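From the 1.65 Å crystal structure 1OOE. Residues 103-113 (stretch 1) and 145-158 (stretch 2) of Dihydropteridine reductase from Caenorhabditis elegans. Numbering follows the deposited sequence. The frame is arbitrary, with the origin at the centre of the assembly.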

# COMPACT_ATOMS: atom_id res chain seq x y z
N GLN A 103 9.20 -6.36 0.36
CA GLN A 103 8.96 -7.77 0.67
C GLN A 103 7.57 -8.30 0.34
O GLN A 103 7.44 -9.41 -0.18
N SER A 104 6.53 -7.52 0.63
CA SER A 104 5.15 -7.95 0.38
C SER A 104 4.51 -7.42 -0.91
O SER A 104 3.85 -8.16 -1.63
N VAL A 105 4.70 -6.13 -1.18
CA VAL A 105 4.10 -5.52 -2.36
C VAL A 105 4.81 -5.86 -3.67
O VAL A 105 4.16 -6.19 -4.66
N TRP A 106 6.13 -5.78 -3.69
CA TRP A 106 6.87 -6.08 -4.92
C TRP A 106 6.58 -7.51 -5.40
O TRP A 106 6.26 -7.73 -6.57
N SER A 107 6.69 -8.47 -4.49
CA SER A 107 6.45 -9.88 -4.81
C SER A 107 5.02 -10.16 -5.25
O SER A 107 4.79 -10.82 -6.26
N SER A 108 4.05 -9.66 -4.49
CA SER A 108 2.65 -9.88 -4.82
C SER A 108 2.33 -9.35 -6.21
O SER A 108 1.61 -9.98 -6.97
N ALA A 109 2.86 -8.17 -6.53
CA ALA A 109 2.61 -7.56 -7.83
C ALA A 109 3.25 -8.35 -8.97
O ALA A 109 2.65 -8.52 -10.02
N ILE A 110 4.48 -8.82 -8.77
CA ILE A 110 5.16 -9.59 -9.81
C ILE A 110 4.46 -10.94 -9.96
O ILE A 110 4.34 -11.47 -11.07
N ALA A 111 3.97 -11.50 -8.86
CA ALA A 111 3.25 -12.77 -8.94
C ALA A 111 2.00 -12.56 -9.80
O ALA A 111 1.65 -13.40 -10.63
N ALA A 112 1.33 -11.43 -9.59
CA ALA A 112 0.13 -11.11 -10.36
C ALA A 112 0.47 -10.97 -11.84
O ALA A 112 -0.24 -11.48 -12.70
N LYS A 113 1.56 -10.26 -12.14
CA LYS A 113 1.99 -10.07 -13.52
C LYS A 113 2.25 -11.43 -14.17
O LYS A 113 1.90 -11.65 -15.33
N MET A 145 0.69 -0.94 6.27
CA MET A 145 0.51 -0.26 4.98
C MET A 145 0.74 -1.19 3.80
O MET A 145 -0.06 -1.24 2.86
N ALA A 146 1.87 -1.89 3.85
CA ALA A 146 2.27 -2.81 2.80
C ALA A 146 1.21 -3.89 2.59
O ALA A 146 0.79 -4.14 1.46
N LYS A 147 0.78 -4.51 3.68
CA LYS A 147 -0.22 -5.56 3.58
C LYS A 147 -1.59 -5.03 3.15
O LYS A 147 -2.33 -5.73 2.46
N ALA A 148 -1.93 -3.80 3.54
CA ALA A 148 -3.21 -3.23 3.13
C ALA A 148 -3.20 -3.06 1.61
O ALA A 148 -4.22 -3.23 0.96
N ALA A 149 -2.03 -2.74 1.06
CA ALA A 149 -1.92 -2.57 -0.39
C ALA A 149 -2.16 -3.93 -1.05
O ALA A 149 -2.82 -4.00 -2.09
N VAL A 150 -1.64 -5.00 -0.46
CA VAL A 150 -1.83 -6.34 -1.02
C VAL A 150 -3.32 -6.70 -0.96
O VAL A 150 -3.85 -7.31 -1.89
N HIS A 151 -3.99 -6.32 0.12
CA HIS A 151 -5.42 -6.61 0.23
C HIS A 151 -6.18 -5.85 -0.87
O HIS A 151 -7.11 -6.40 -1.46
N HIS A 152 -5.79 -4.61 -1.14
CA HIS A 152 -6.47 -3.85 -2.18
C HIS A 152 -6.19 -4.45 -3.56
O HIS A 152 -7.09 -4.54 -4.40
N LEU A 153 -4.95 -4.86 -3.77
CA LEU A 153 -4.53 -5.47 -5.03
C LEU A 153 -5.42 -6.67 -5.30
O LEU A 153 -5.85 -6.91 -6.43
N THR A 154 -5.70 -7.42 -4.24
CA THR A 154 -6.55 -8.60 -4.34
C THR A 154 -7.93 -8.23 -4.89
O THR A 154 -8.45 -8.91 -5.78
N SER A 155 -8.51 -7.15 -4.37
CA SER A 155 -9.83 -6.74 -4.83
C SER A 155 -9.82 -6.28 -6.28
O SER A 155 -10.75 -6.56 -7.03
N SER A 156 -8.76 -5.58 -6.69
CA SER A 156 -8.66 -5.12 -8.07
C SER A 156 -8.49 -6.28 -9.05
O SER A 156 -9.08 -6.27 -10.13
N LEU A 157 -7.69 -7.27 -8.68
CA LEU A 157 -7.46 -8.43 -9.55
C LEU A 157 -8.71 -9.29 -9.75
O LEU A 157 -8.91 -9.87 -10.82
N ALA A 158 -9.54 -9.38 -8.72
CA ALA A 158 -10.75 -10.19 -8.80
C ALA A 158 -11.81 -9.53 -9.68
O ALA A 158 -12.72 -10.21 -10.18

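Two helices that run nearly parallel can pack closely when small residues line one or both of the facing surfaces, and in this compact example from dihydropteridine reductase the apolar centre forms around Val-105. Its CA-to-CB bond points sideways, yet the t rotamer (chi1 179°) carries CG2 into the interface. There Val-105 CG2 meets Ala-149 CB at 4.0 Å and Ala-146 CB at 4.2 Å, and it rests 3.4 Å from the backbone atom Ala-146 O. The two alanines point toward the first helix but extend no farther than a methyl group, so the valine can approach the opposing backbone itself. The helix geometry matches this close packing: the axes of helix 103-113 and helix 145-158 approach to 8.6 Å, with only 20° between their N-to-C directions, and together the two stretches bury 382 Å². The backbones are nearest near the start of each segment, where the CA atoms of Val-105 and Ala-146 lie 6.1 Å apart; farther along, the CA atoms of Ala-109 and Leu-153 are separated by 7.9 Å. Val-150, also t, points toward the first helix and adds a further apolar contact, Val-105 CG2 to Val-150 CG2 at 4.4 Å. The same Val-150 CG2 lies 3.7 Å from Ser-104 O and 3.6 Å from Ser-108 OG.

That last contact illustrates how a serine can be accommodated in a largely apolar seam. Ser-108 points toward the second helix in the m rotamer, and its hydroxyl turns back on its own helix: Ser-108 OG donates a hydrogen bond to Ser-104 O at 2.7 Å. The same carbonyl accepts the backbone bond from Ser-108 N at 3.2 Å. With the hydroxyl so engaged, Ser-108 CB packs 3.9 Å from Leu-153 CD2. Leu-153, with chi1 t and chi2 p, also brings CD2 to 4.2 Å from the backbone atom Ala-109 N. One turn farther on, Ala-112 points toward Leu-157, and Ala-112 CB touches Leu-157 CD1 at 3.9 Å; here the leucine, m at chi1 and t at chi2, helps to fill a wider gap, the two CA atoms being 8.1 Å apart.

The polar edge lies at the other end of the contact. Ser-104 points toward the second helix in the m rotamer, and its CB sits 4.5 Å from Ala-146 CB. Lys-147 starts out pointing away, but its side chain, m at chi1 and chi2 and then t at chi3 and chi4, comes round until Lys-147 CE lies 3.2 Å from Ser-104 OG. Lys-147 NZ is 3.4 Å from Ser-104 OG, and two waters link the same pair. Water 2 lies 2.6 Å from Ser-104 OG and accepts from Lys-147 NZ at 3.1 Å; water 1 accepts from Lys-147 NZ at 2.8 Å and makes a weak hydrogen bond with Ser-104 OG at 3.4 Å. The ammonium group thus keeps two ordered waters, besides a partner elsewhere in the structure, while the end of the lysine's aliphatic chain lies against the serine hydroxyl, a common way for an apolar contact to give way to a polar margin.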

# COMPACT_ATOMS: atom_id res chain seq x y z
CB GLN A 103 9.29 -8.03 2.14
CG GLN A 103 10.78 -8.08 2.43
CD GLN A 103 11.09 -8.19 3.91
OE1 GLN A 103 10.43 -8.92 4.64
NE2 GLN A 103 12.11 -7.47 4.35
CB SER A 104 4.25 -7.58 1.56
OG SER A 104 4.53 -8.38 2.69
CB VAL A 105 4.00 -3.99 -2.20
CG1 VAL A 105 3.39 -3.37 -3.46
CG2 VAL A 105 3.14 -3.65 -0.99
CB TRP A 106 8.37 -5.93 -4.69
CG TRP A 106 8.88 -4.51 -4.63
CD1 TRP A 106 8.17 -3.39 -4.28
CD2 TRP A 106 10.22 -4.07 -4.86
NE1 TRP A 106 8.99 -2.29 -4.28
CE2 TRP A 106 10.26 -2.67 -4.63
CE3 TRP A 106 11.41 -4.72 -5.23
CZ2 TRP A 106 11.43 -1.92 -4.77
CZ3 TRP A 106 12.58 -3.97 -5.37
CH2 TRP A 106 12.57 -2.58 -5.13
CB SER A 107 6.82 -10.76 -3.61
OG SER A 107 6.10 -10.38 -2.45
CB SER A 108 1.73 -9.19 -3.81
OG SER A 108 1.86 -9.78 -2.53
CB ALA A 109 3.12 -6.13 -7.84
CB ILE A 110 6.66 -9.77 -9.48
CG1 ILE A 110 7.36 -8.41 -9.55
CG2 ILE A 110 7.31 -10.74 -10.48
CD1 ILE A 110 8.83 -8.43 -9.19
CB ALA A 111 2.86 -13.26 -7.54
CB ALA A 112 -0.52 -9.82 -9.84
CB LYS A 113 3.27 -9.22 -13.57
CG LYS A 113 3.73 -8.87 -14.99
CD LYS A 113 2.70 -8.02 -15.72
CE LYS A 113 3.11 -7.75 -17.16
NZ LYS A 113 2.20 -6.79 -17.83
CB MET A 145 1.51 0.88 4.81
CG MET A 145 1.33 2.08 5.69
SD MET A 145 2.23 3.42 4.92
CE MET A 145 3.91 3.02 5.31
CB ALA A 146 3.61 -3.46 3.14
CB LYS A 147 -0.31 -6.34 4.90
CG LYS A 147 0.92 -7.20 5.18
CD LYS A 147 1.02 -8.38 4.20
CE LYS A 147 2.12 -9.35 4.60
NZ LYS A 147 2.13 -10.57 3.72
CB ALA A 148 -3.45 -1.88 3.81
CB ALA A 149 -0.54 -2.03 -0.77
CB VAL A 150 -1.00 -7.41 -0.26
CG1 VAL A 150 -1.35 -8.82 -0.77
CG2 VAL A 150 0.49 -7.15 -0.47
CB HIS A 151 -5.95 -6.19 1.61
CG HIS A 151 -5.46 -7.04 2.74
ND1 HIS A 151 -5.90 -6.89 4.03
CD2 HIS A 151 -4.55 -8.05 2.77
CE1 HIS A 151 -5.29 -7.77 4.81
NE2 HIS A 151 -4.47 -8.48 4.07
CB HIS A 152 -6.07 -2.37 -2.17
CG HIS A 152 -6.92 -1.52 -3.06
ND1 HIS A 152 -6.63 -1.33 -4.39
CD2 HIS A 152 -8.12 -0.94 -2.84
CE1 HIS A 152 -7.62 -0.66 -4.96
NE2 HIS A 152 -8.54 -0.41 -4.04
CB LEU A 153 -3.07 -5.92 -4.94
CG LEU A 153 -2.53 -6.85 -6.03
CD1 LEU A 153 -2.61 -6.18 -7.39
CD2 LEU A 153 -1.10 -7.21 -5.72
CB THR A 154 -6.69 -9.27 -2.96
OG1 THR A 154 -5.41 -9.72 -2.53
CG2 THR A 154 -7.65 -10.45 -3.03
CB SER A 155 -10.42 -5.64 -3.93
OG SER A 155 -9.80 -4.38 -4.12
CB SER A 156 -7.49 -4.14 -8.23
OG SER A 156 -7.74 -2.94 -7.52
CB LEU A 157 -6.32 -9.29 -8.99
CG LEU A 157 -4.94 -8.65 -8.95
CD1 LEU A 157 -3.99 -9.55 -8.18
CD2 LEU A 157 -4.42 -8.41 -10.36
CB ALA A 158 -11.32 -10.43 -7.40
O HOH W 1 2.39 -10.26 0.90
O HOH W 2 5.15 -10.88 3.12